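Local coordinates for monovalent Na+/H+ antiporter subunit D (Dietzia sp. DQ12-45-1b, PDB 7D3U), which is the D subunit of the Mrp complex, a membrane antiporter that exchanges sodium ions for protons, and probably takes part in ion transfer, at residues E366-V371 with P522-G527. Sequence-based numbering, arbitrary orientation.
With LMT (dodecyl-beta-D-maltoside), chain K.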
# COMPACT_ATOMS: atom_id res chain seq x y z
N GLU A 366 -6.90 19.76 -22.04
CA GLU A 366 -7.77 18.97 -21.17
C GLU A 366 -7.99 19.74 -19.87
O GLU A 366 -7.34 19.46 -18.85
CB GLU A 366 -7.18 17.59 -20.90
CG GLU A 366 -6.65 16.89 -22.13
CD GLU A 366 -7.55 15.77 -22.57
OE1 GLU A 366 -8.70 15.72 -22.09
OE2 GLU A 366 -7.11 14.94 -23.39
N PRO A 367 -8.90 20.72 -19.87
CA PRO A 367 -9.10 21.52 -18.66
C PRO A 367 -9.82 20.78 -17.55
O PRO A 367 -9.61 21.11 -16.38
CB PRO A 367 -9.91 22.72 -19.17
CG PRO A 367 -10.65 22.18 -20.34
CD PRO A 367 -9.74 21.18 -20.99
N LEU A 368 -10.66 19.80 -17.88
CA LEU A 368 -11.40 19.08 -16.84
C LEU A 368 -10.46 18.34 -15.91
O LEU A 368 -10.51 18.53 -14.68
CB LEU A 368 -12.39 18.11 -17.49
CG LEU A 368 -13.86 18.50 -17.49
CD1 LEU A 368 -14.43 18.44 -16.08
CD2 LEU A 368 -14.05 19.89 -18.07
N VAL A 369 -9.58 17.50 -16.46
CA VAL A 369 -8.65 16.76 -15.63
C VAL A 369 -7.64 17.69 -14.99
O VAL A 369 -7.16 17.43 -13.88
CB VAL A 369 -7.97 15.64 -16.45
CG1 VAL A 369 -7.24 16.23 -17.63
CG2 VAL A 369 -7.03 14.83 -15.58
N ALA A 370 -7.31 18.80 -15.65
CA ALA A 370 -6.39 19.76 -15.04
C ALA A 370 -6.98 20.38 -13.79
O ALA A 370 -6.30 20.51 -12.77
CB ALA A 370 -6.02 20.85 -16.05
N VAL A 371 -8.26 20.76 -13.84
CA VAL A 371 -8.94 21.29 -12.66
C VAL A 371 -9.03 20.21 -11.58
O VAL A 371 -8.73 20.46 -10.40
CB VAL A 371 -10.33 21.82 -13.04
CG1 VAL A 371 -11.16 22.07 -11.79
CG2 VAL A 371 -10.21 23.08 -13.86
N PRO A 522 -2.19 18.38 -31.05
CA PRO A 522 -2.79 18.51 -29.72
C PRO A 522 -4.30 18.60 -29.80
O PRO A 522 -4.86 19.33 -30.61
CB PRO A 522 -2.17 19.81 -29.19
CG PRO A 522 -0.93 20.00 -29.99
CD PRO A 522 -1.24 19.46 -31.34
N GLY A 523 -4.96 17.84 -28.93
CA GLY A 523 -6.40 17.82 -28.90
C GLY A 523 -6.91 17.34 -27.56
O GLY A 523 -6.15 17.20 -26.60
N ARG A 524 -8.21 17.07 -27.51
CA ARG A 524 -8.88 16.63 -26.29
C ARG A 524 -9.05 15.12 -26.36
O ARG A 524 -9.99 14.62 -26.98
CB ARG A 524 -10.21 17.34 -26.12
CG ARG A 524 -10.92 17.04 -24.81
CD ARG A 524 -12.10 17.97 -24.62
NE ARG A 524 -12.63 17.92 -23.26
CZ ARG A 524 -13.64 17.14 -22.89
NH1 ARG A 524 -14.23 16.35 -23.77
NH2 ARG A 524 -14.06 17.15 -21.63
N ARG A 525 -8.14 14.38 -25.71
CA ARG A 525 -8.22 12.93 -25.69
C ARG A 525 -9.09 12.41 -24.56
O ARG A 525 -9.89 11.48 -24.77
CB ARG A 525 -6.82 12.33 -25.56
CG ARG A 525 -5.90 12.58 -26.74
CD ARG A 525 -4.71 11.65 -26.69
NE ARG A 525 -3.60 12.13 -27.49
CZ ARG A 525 -2.42 11.51 -27.58
NH1 ARG A 525 -2.21 10.38 -26.92
NH2 ARG A 525 -1.47 12.03 -28.34
N ILE A 526 -8.97 12.98 -23.37
CA ILE A 526 -9.68 12.49 -22.19
C ILE A 526 -11.10 13.03 -22.23
O ILE A 526 -11.34 14.21 -21.97
CB ILE A 526 -8.97 12.89 -20.90
CG1 ILE A 526 -7.53 12.38 -20.90
CG2 ILE A 526 -9.72 12.37 -19.69
CD1 ILE A 526 -6.70 12.93 -19.78
N GLY A 527 -12.06 12.17 -22.57
CA GLY A 527 -13.45 12.55 -22.59
C GLY A 527 -13.99 12.84 -21.20
O GLY A 527 -13.26 12.89 -20.20
C1 LMT K . -14.56 22.98 -21.74
C2 LMT K . -14.84 22.85 -20.27
C3 LMT K . -13.86 23.49 -19.34
C4 LMT K . -14.64 24.02 -18.17
C5 LMT K . -14.19 23.37 -16.90
C6 LMT K . -15.17 23.59 -15.80
C7 LMT K . -14.62 23.07 -14.51
C8 LMT K . -15.41 23.65 -13.39
C9 LMT K . -15.73 22.69 -12.29
C10 LMT K . -14.90 23.08 -11.10
C11 LMT K . -14.97 22.05 -10.02
C12 LMT K . -14.18 22.45 -8.82
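Glu366, at the N-cap position of helix 367-380, sends its side chain into the bend of the loop 522-527. CG stands anti to the carbonyl carbon (chi1 -46°) and the chain kinks at chi2, which brings the carboxylate up to two consecutive peptide N-H groups. Ile526 N donates to Glu366 OE2 at 2.7 Å in a nearly straight bond along the syn lone pair. Arg525 N also reaches Glu366 OE2, at 2.6 Å, but the bond is bent (127°) and weak. Tyr351 OH adds a third hydrogen bond to OE2. An alanine in place of Glu366 would remove the carboxylate and would probably leave these two N-H groups without their acceptor, loosening the loop before helix 528-546.

Arg524 brings NE no nearer than 4.7 Å to Glu366 OE1, so any attraction would act through space. Its guanidinium has Ile526 O over one face, 3.8 Å above the plane, and Leu368 CG at its edge. Arg525 leads its own guanidinium away, to the carbonyl of Arg350.

The apolar contact is small: Val369 CG1 meets Ile526 CD1 at 4.0 Å, the two side chains crossing at about a right angle. A bound dodecyl-maltoside tail runs along Pro367, Leu368 and Val371, with its C3 3.6 Å from Pro367 CG.

The joint ties the start of helix 367-380, within the transmembrane region of the Mrp antiporter/complex I family, to the loop between strand 519-520 and the predicted transmembrane helix 528-546. Leu368 and Ile526 both touch Ala531 of that helix, while Val369 and Ile526 also pack on helix 320-350.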